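Local atomic coordinates of nicotinate-nucleotide pyrophosphorylase (Ehrlichia chaffeensis, PDB entry 3L0G), a protein that probably makes nicotinate D-ribonucleotide from quinolinate, a phosphoribosyl transfer with decarboxylation on the route to NAD(+). Residues I24-S27 against E28-H31; P71-E74 against E75-M79; D234-S237 against I238-K242; I241-A244 against V245-N249. One frame throughout, in Å; residues are numbered along the deposited sequence. Where two conformers were deposited one is given.

The four contacts form two pairs on opposite sides of the chain's centre. Contacts 1 and 2 lie about 10 Å apart between centres and touch directly: Ser-27 OG stands 2.7 Å from Glu-75 OE2, a probable hydrogen bond, and Phe-26 CD2 packs 3.7 Å from Ile-72 CG1, so the start of helix 27-38 rests against helix 70-79. Contacts 3 and 4, with centres about 9 Å apart, share Ile-241 and Lys-242 and follow helix 238-248 from its cap to its last turn. About 44 Å separates the centres of contacts 2 and 3, which belong to the N-terminal and C-terminal family regions respectively. The active site is not located by any of these four contacts.

Contact 1. Residues I24-S27 against E28-H31; sequences ISFS and EIIH
Phe-26 CG stands beside its own backbone N, anti to the carbonyl carbon (chi1 -57°), whereas Ile-29 holds CG1 between its backbone N and carbonyl carbon (chi1 70°); the two side chains consequently run side by side in the same direction. Their outer carbons meet at Phe-26 CD1 and Ile-29 CD1, 4.0 Å apart, with the methyl oblique to the ring. Ile-30 reaches the root of the phenylalanine, its CD1 3.9 Å from Phe-26 CB.

Phe-26 is the N-cap of helix 27-38, and its carbonyl opens the helical ladder: Ile-30 N donates to Phe-26 O over 2.9 Å, with an N-H...O angle of 160°. The Ile-30 side chain also folds over this oxygen, CG1 lying 3.1 Å from Phe-26 O. Next in the ladder, His-31 N bonds to Ser-27 O at 3.0 Å.

Two waters serve the first turn, where amides precede any helical acceptor. One accepts from Ile-29 N and donates to Ser-25 O; the other accepts from Glu-28 N at 2.9 Å and is hydrogen-bonded to Ser-25 OG, so Ser-25 reaches the helix start through solvent. On the apolar side, the Phe-26 ring meets Tyr-163 edge-to-face and Ile-30 packs on Val-76. At the assembly interface, Glu-28 OE2 forms a salt bridge with Lys-35 of the third subunit, while Ser-27 packs on Ser-27 of the second.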
# COMPACT_ATOMS: atom_id res chain seq x y z
N ILE C 24 11.51 -0.40 9.53
CA ILE C 24 10.15 0.09 9.29
C ILE C 24 10.03 0.71 7.88
O ILE C 24 10.95 1.38 7.43
CB ILE C 24 9.80 1.13 10.38
CG1 ILE C 24 8.34 1.56 10.29
CG2 ILE C 24 10.82 2.33 10.34
CD1 ILE C 24 7.82 2.15 11.59
N SER C 25 8.91 0.47 7.18
CA SER C 25 8.66 1.12 5.86
C SER C 25 7.55 2.15 5.91
O SER C 25 6.44 1.84 6.33
CB SER C 25 8.29 0.09 4.80
OG SER C 25 8.07 0.71 3.54
N PHE C 26 7.83 3.37 5.43
CA PHE C 26 6.82 4.41 5.34
C PHE C 26 6.30 4.58 3.90
O PHE C 26 5.56 5.53 3.61
CB PHE C 26 7.38 5.74 5.87
CG PHE C 26 7.90 5.66 7.29
CD1 PHE C 26 7.05 5.41 8.33
CD2 PHE C 26 9.23 5.87 7.57
CE1 PHE C 26 7.52 5.38 9.63
CE2 PHE C 26 9.70 5.82 8.85
CZ PHE C 26 8.83 5.58 9.89
N SER C 27 6.68 3.68 2.99
CA SER C 27 6.37 3.91 1.57
C SER C 27 4.85 3.98 1.29
O SER C 27 4.39 4.80 0.49
CB SER C 27 7.02 2.84 0.68
OG SER C 27 8.44 2.84 0.81
N GLU C 28 4.08 3.13 1.95
CA GLU C 28 2.63 3.10 1.72
C GLU C 28 1.96 4.41 2.22
O GLU C 28 1.18 5.03 1.49
CB GLU C 28 1.98 1.88 2.39
CG GLU C 28 0.48 1.81 2.13
CD GLU C 28 -0.22 0.60 2.76
OE1 GLU C 28 0.34 -0.02 3.71
OE2 GLU C 28 -1.35 0.28 2.30
N ILE C 29 2.26 4.82 3.45
CA ILE C 29 1.65 6.05 3.99
C ILE C 29 2.13 7.28 3.22
O ILE C 29 1.36 8.21 2.99
CB ILE C 29 1.84 6.21 5.53
CG1 ILE C 29 3.31 6.52 5.93
CG2 ILE C 29 1.27 5.00 6.25
CD1 ILE C 29 3.42 6.92 7.47
N ILE C 30 3.36 7.24 2.74
CA ILE C 30 3.84 8.31 1.83
C ILE C 30 3.01 8.40 0.57
O ILE C 30 2.56 9.47 0.21
CB ILE C 30 5.35 8.14 1.46
CG1 ILE C 30 6.21 8.46 2.68
CG2 ILE C 30 5.75 9.08 0.29
CD1 ILE C 30 7.62 7.87 2.62
N HIS C 31 2.79 7.27 -0.10
CA HIS C 31 2.01 7.28 -1.32
C HIS C 31 0.58 7.78 -1.12
O HIS C 31 0.05 8.50 -1.99
CB HIS C 31 1.95 5.89 -1.96
CG HIS C 31 1.05 5.81 -3.16
ND1 HIS C 31 1.47 6.19 -4.42
CD2 HIS C 31 -0.24 5.42 -3.29
CE1 HIS C 31 0.47 6.02 -5.28
NE2 HIS C 31 -0.58 5.56 -4.62
O HOH W 1 3.88 2.85 5.42
O HOH W 2 5.16 0.86 3.44

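Contact 2. Residues P71-E74 against E75-M79; sequences PILE and EVFNM
Glu-74, Leu-73 and Glu-75 have the most surface buried in this one-turn contact, but the clearest meeting of side chains belongs to Leu-73 and Phe-77. Leu-73 extends CG away from its backbone N (chi1 177°), and its CD2 branch meets the Phe-77 ring obliquely, 3.4 Å from Phe-77 CD2. The neighbouring ring atom CE2 is almost as near to Leu-73 CD2, at 3.5 Å, so the methyl sits by the CD2-CE2 bond rather than over a single carbon. Leu-73 slants across the Phe-77 side chain one turn on, while their backbones are joined by Phe-77 N donating to Leu-73 O.

Glu-74 contributes mainly through its backbone. Asn-78 N donates to Glu-74 O at 2.9 Å, and Asn-78 CG lies 3.0 Å from that same oxygen; the amide nitrogen ND2 bonds instead to Tyr-86 OH.

Glu-75 N donates to Pro-71 O over 3.0 Å, the N-H...O angle being 148°. The bond is moderately bent, in contrast to the nearly straight one from Val-76 N to Ile-72 O, at 176°. Glu-75 CB also rests 3.6 Å from Pro-71 O, while its carboxylate leads off to Ser-27 OG on helix 27-38. Around the apolar face, Phe-77 meets the rings of Phe-57 and Tyr-86, and Leu-73 and Val-76 pack on Ile-119. The successive i to i+4 bonds and this division of side chains are those of an amphipathic alpha-helix whose apolar face packs on helices 27-38 and 116-139 and on strand 84-88.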
# COMPACT_ATOMS: atom_id res chain seq x y z
N PRO C 71 13.36 10.19 8.08
CA PRO C 71 13.40 9.19 6.96
C PRO C 71 12.27 9.37 5.93
O PRO C 71 12.45 9.02 4.77
CB PRO C 71 13.31 7.83 7.68
CG PRO C 71 13.90 8.13 9.11
CD PRO C 71 13.36 9.53 9.40
N ILE C 72 11.15 9.95 6.33
CA ILE C 72 10.07 10.20 5.39
C ILE C 72 10.44 11.32 4.43
O ILE C 72 10.23 11.22 3.23
CB ILE C 72 8.77 10.55 6.12
CG1 ILE C 72 8.22 9.28 6.75
CG2 ILE C 72 7.77 11.15 5.14
CD1 ILE C 72 7.38 9.51 7.99
N LEU C 73 11.00 12.38 5.00
CA LEU C 73 11.51 13.48 4.23
C LEU C 73 12.58 12.98 3.24
O LEU C 73 12.56 13.35 2.06
CB LEU C 73 12.11 14.51 5.19
CG LEU C 73 12.77 15.72 4.55
CD1 LEU C 73 12.73 16.96 5.50
CD2 LEU C 73 14.20 15.38 4.10
N GLU C 74 13.48 12.11 3.70
CA GLU C 74 14.47 11.52 2.82
C GLU C 74 13.82 10.75 1.67
O GLU C 74 14.24 10.89 0.52
CB GLU C 74 15.45 10.61 3.56
CG GLU C 74 16.25 11.28 4.70
CD GLU C 74 17.18 10.29 5.45
OE1 GLU C 74 18.24 9.99 4.88
OE2 GLU C 74 16.86 9.83 6.57
N GLU C 75 12.80 9.95 1.96
CA GLU C 75 12.23 9.10 0.92
C GLU C 75 11.52 9.95 -0.14
O GLU C 75 11.67 9.70 -1.34
CB GLU C 75 11.26 8.06 1.51
CG GLU C 75 10.96 6.98 0.50
CD GLU C 75 10.21 5.81 1.06
OE1 GLU C 75 10.56 5.34 2.16
OE2 GLU C 75 9.28 5.34 0.38
N VAL C 76 10.76 10.94 0.30
CA VAL C 76 10.11 11.86 -0.63
C VAL C 76 11.12 12.64 -1.50
O VAL C 76 10.96 12.73 -2.73
CB VAL C 76 9.16 12.86 0.11
CG1 VAL C 76 8.47 13.78 -0.90
CG2 VAL C 76 8.13 12.12 0.93
N PHE C 77 12.17 13.20 -0.88
CA PHE C 77 13.17 13.93 -1.66
C PHE C 77 13.84 13.00 -2.66
O PHE C 77 14.11 13.43 -3.79
CB PHE C 77 14.24 14.65 -0.81
CG PHE C 77 13.77 15.94 -0.13
CD1 PHE C 77 12.60 16.60 -0.49
CD2 PHE C 77 14.53 16.50 0.86
CE1 PHE C 77 12.19 17.77 0.14
CE2 PHE C 77 14.14 17.69 1.51
CZ PHE C 77 12.97 18.32 1.15
N ASN C 78 14.06 11.74 -2.25
CA ASN C 78 14.75 10.75 -3.10
C ASN C 78 13.94 10.27 -4.30
O ASN C 78 14.51 9.74 -5.23
CB ASN C 78 15.22 9.53 -2.27
CG ASN C 78 16.35 9.87 -1.32
OD1 ASN C 78 16.67 9.12 -0.38
ND2 ASN C 78 16.94 11.03 -1.53
N MET C 79 12.63 10.48 -4.29
CA MET C 79 11.80 10.22 -5.47
C MET C 79 12.13 11.19 -6.61
O MET C 79 11.95 10.86 -7.77
CB MET C 79 10.30 10.34 -5.13
CG MET C 79 9.83 9.35 -4.08
SD MET C 79 8.14 9.72 -3.53
CE MET C 79 7.22 9.26 -5.00

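Contact 3. Residues D234-S237 against I238-K242; sequences DNMS and ISEIK
Met-236 CE lies 3.4 Å from Glu-240 CB, brought there by a bend at the thioether: after an extended chi2, chi3 is only 26°, turning the methyl back toward the helix. The two side chains cross at about a right angle. The carboxylate end of Glu-240 meets the other end of the methionine, OE1 lying 3.6 Å from Met-236 CB, so Met-236 is contacted at both its root and its methyl.

Ser-237 places OG between its own backbone N and carbonyl carbon, chi1 61°, where the hydroxyl oxygen can receive Glu-240 N at 3.1 Å with an N-H...O angle of 169°. In return, Glu-240, its chain extended beyond CG, lays its carboxylate beside the cap, where Glu-240 OE1 accepts from Ser-237 N over 3.4 Å, a straight but weak bond. The reciprocal pair is a capping box, with Ser-237 as the N-cap of helix 238-248, at the passage from strand 230-234 into the helix of a beta-alpha-beta unit.

Ile-241 N takes up the carbonyl of the cap residue, donating to Ser-237 O at 2.9 Å. The Ile-241 side chain follows the same path: CG1 stands 3.3 Å from Ser-237 O, and CD1 continues to 3.8 Å from Met-236 O. Ile-241, buried, packs on Val-273 and, together with Ile-238, on Thr-271.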
# COMPACT_ATOMS: atom_id res chain seq x y z
N ASP C 234 -6.51 0.12 34.77
CA ASP C 234 -7.23 1.02 33.86
C ASP C 234 -8.05 2.02 34.68
O ASP C 234 -8.95 1.64 35.41
CB ASP C 234 -8.13 0.21 32.91
CG ASP C 234 -8.70 1.04 31.75
OD1 ASP C 234 -7.95 1.85 31.13
OD2 ASP C 234 -9.91 0.86 31.42
N ASN C 235 -7.70 3.30 34.61
CA ASN C 235 -8.40 4.37 35.34
C ASN C 235 -8.61 4.14 36.81
O ASN C 235 -9.69 4.31 37.32
CB ASN C 235 -9.75 4.63 34.71
CG ASN C 235 -9.63 5.05 33.31
OD1 ASN C 235 -8.92 6.01 32.99
ND2 ASN C 235 -10.30 4.33 32.42
N MET C 236 -7.57 3.71 37.48
CA MET C 236 -7.63 3.63 38.92
C MET C 236 -7.00 4.89 39.56
O MET C 236 -6.23 5.63 38.92
CB MET C 236 -7.03 2.30 39.40
CG MET C 236 -7.86 1.07 38.88
SD MET C 236 -7.18 -0.61 39.14
CE MET C 236 -6.19 -0.23 40.55
N SER C 237 -7.36 5.13 40.81
CA SER C 237 -6.85 6.25 41.56
C SER C 237 -5.44 5.94 42.03
O SER C 237 -5.04 4.78 42.08
CB SER C 237 -7.74 6.49 42.77
OG SER C 237 -7.71 5.35 43.61
N ILE C 238 -4.70 6.97 42.42
CA ILE C 238 -3.38 6.73 42.97
C ILE C 238 -3.47 5.75 44.16
O ILE C 238 -2.63 4.87 44.31
CB ILE C 238 -2.66 8.05 43.33
CG1 ILE C 238 -1.17 7.79 43.51
CG2 ILE C 238 -3.28 8.73 44.54
CD1 ILE C 238 -0.49 7.51 42.18
N SER C 239 -4.50 5.90 44.99
CA SER C 239 -4.68 5.02 46.15
C SER C 239 -4.82 3.53 45.75
O SER C 239 -4.16 2.65 46.33
CB SER C 239 -5.86 5.53 47.04
OG SER C 239 -6.65 4.48 47.56
N GLU C 240 -5.67 3.26 44.76
CA GLU C 240 -5.81 1.89 44.25
C GLU C 240 -4.53 1.38 43.60
O GLU C 240 -4.22 0.20 43.70
CB GLU C 240 -6.92 1.76 43.22
CG GLU C 240 -8.29 1.56 43.78
CD GLU C 240 -9.36 1.67 42.71
OE1 GLU C 240 -9.46 2.73 42.06
OE2 GLU C 240 -10.09 0.69 42.50
N ILE C 241 -3.81 2.26 42.91
CA ILE C 241 -2.58 1.86 42.27
C ILE C 241 -1.60 1.42 43.35
O ILE C 241 -0.96 0.37 43.22
CB ILE C 241 -2.00 2.98 41.37
CG1 ILE C 241 -2.89 3.19 40.16
CG2 ILE C 241 -0.56 2.60 40.90
CD1 ILE C 241 -2.66 4.51 39.44
N LYS C 242 -1.51 2.20 44.43
CA LYS C 242 -0.60 1.85 45.52
C LYS C 242 -1.02 0.53 46.15
O LYS C 242 -0.19 -0.28 46.49
CB LYS C 242 -0.51 2.95 46.57
CG LYS C 242 0.31 4.17 46.11
CD LYS C 242 0.28 5.29 47.19
CE LYS C 242 1.19 6.49 46.80
NZ LYS C 242 1.22 7.55 47.88

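Contact 4. Residues I241-A244 against V245-N249; sequences IKKA and VDIVN
Val-248 N donates to Ala-244 O over 2.8 Å, the shortest of four successive i to i+4 bonds that join 241-244 to 245-249. The preceding three are Val-245 N to Ile-241 O at 3.0 Å, Asp-246 N to Lys-242 O at 3.3 Å and Ile-247 N to Lys-243 O at 3.1 Å. All have N-H...O angles between 160° and 169°, the evidence for a regular alpha-helix up to Val-248; Asn-249 then departs with a positive phi. Helix 238-248 is the connecting helix of the beta-alpha-beta unit formed with parallel strands 230-234 and 253-257.

The face toward the sheet is made of small and branched residues. Ala-244 packs on Leu-233 of the first strand, Val-245 and Val-248 on Leu-254 of the second, and Ile-241 on residues of both. Within the helix the valine branches lie against carbonyl oxygens one turn back, with Val-248 CG2 3.2 Å from Ala-244 O and Val-245 CG2 3.4 Å from Ile-241 O.

On another side the aliphatic part of Lys-243 lies aslant Ile-247, and both pack on Ile-217 of helix 217-225. Ile-247 has two conformers, and the detail of this meeting holds for one of them. In it, a bend at chi2 (82°) of the lysine brings Lys-243 CE back over the isoleucine, 3.8 Å from Ile-247 CD1; Lys-243 CG approaches the same methyl, Ile-247 CD1, from the same side, at 3.9 Å.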
# COMPACT_ATOMS: atom_id res chain seq x y z
N ILE C 241 -3.81 2.26 42.91
CA ILE C 241 -2.58 1.86 42.27
C ILE C 241 -1.60 1.42 43.35
O ILE C 241 -0.96 0.37 43.22
CB ILE C 241 -2.00 2.98 41.37
CG1 ILE C 241 -2.89 3.19 40.16
CG2 ILE C 241 -0.56 2.60 40.90
CD1 ILE C 241 -2.66 4.51 39.44
N LYS C 242 -1.51 2.20 44.43
CA LYS C 242 -0.60 1.85 45.52
C LYS C 242 -1.02 0.53 46.15
O LYS C 242 -0.19 -0.28 46.49
CB LYS C 242 -0.51 2.95 46.57
CG LYS C 242 0.31 4.17 46.11
CD LYS C 242 0.28 5.29 47.19
CE LYS C 242 1.19 6.49 46.80
NZ LYS C 242 1.22 7.55 47.88
N LYS C 243 -2.33 0.30 46.28
CA LYS C 243 -2.79 -0.98 46.84
C LYS C 243 -2.43 -2.14 45.93
O LYS C 243 -2.11 -3.22 46.41
CB LYS C 243 -4.29 -0.94 47.09
CG LYS C 243 -4.91 -2.20 47.62
CD LYS C 243 -4.71 -2.29 49.10
CE LYS C 243 -5.00 -3.70 49.65
NZ LYS C 243 -4.97 -3.66 51.13
N ALA C 244 -2.54 -1.93 44.61
CA ALA C 244 -2.25 -2.98 43.65
C ALA C 244 -0.79 -3.37 43.72
O ALA C 244 -0.47 -4.55 43.78
CB ALA C 244 -2.63 -2.54 42.23
N VAL C 245 0.11 -2.38 43.72
CA VAL C 245 1.54 -2.64 43.78
C VAL C 245 1.84 -3.53 44.98
O VAL C 245 2.59 -4.50 44.87
CB VAL C 245 2.36 -1.33 43.88
CG1 VAL C 245 3.83 -1.62 44.19
CG2 VAL C 245 2.25 -0.51 42.58
N ASP C 246 1.23 -3.21 46.12
CA ASP C 246 1.44 -3.98 47.33
C ASP C 246 0.98 -5.43 47.20
O ASP C 246 1.68 -6.37 47.58
CB ASP C 246 0.69 -3.33 48.48
CG ASP C 246 0.99 -3.99 49.78
OD1 ASP C 246 2.14 -3.85 50.24
OD2 ASP C 246 0.09 -4.65 50.32
N ILE C 247 -0.23 -5.62 46.69
CA ILE C 247 -0.83 -6.96 46.54
C ILE C 247 -0.04 -7.77 45.53
O ILE C 247 0.19 -8.94 45.71
CB ILE C 247 -2.30 -6.90 46.04
CG1 ILE C 247 -3.22 -6.29 47.10
CG2 ILE C 247 -2.80 -8.31 45.68
CD1 ILE C 247 -4.61 -5.95 46.61
N VAL C 248 0.35 -7.12 44.44
CA VAL C 248 1.08 -7.84 43.37
C VAL C 248 2.47 -8.29 43.88
O VAL C 248 2.93 -9.38 43.56
CB VAL C 248 1.22 -6.98 42.08
CG1 VAL C 248 2.20 -7.64 41.10
CG2 VAL C 248 -0.16 -6.74 41.41
N ASN C 249 3.11 -7.43 44.67
CA ASN C 249 4.40 -7.77 45.30
C ASN C 249 5.43 -8.27 44.26
O ASN C 249 6.13 -9.24 44.48
CB ASN C 249 4.14 -8.80 46.42
CG ASN C 249 5.30 -8.91 47.45
OD1 ASN C 249 5.39 -9.93 48.14
ND2 ASN C 249 6.15 -7.89 47.54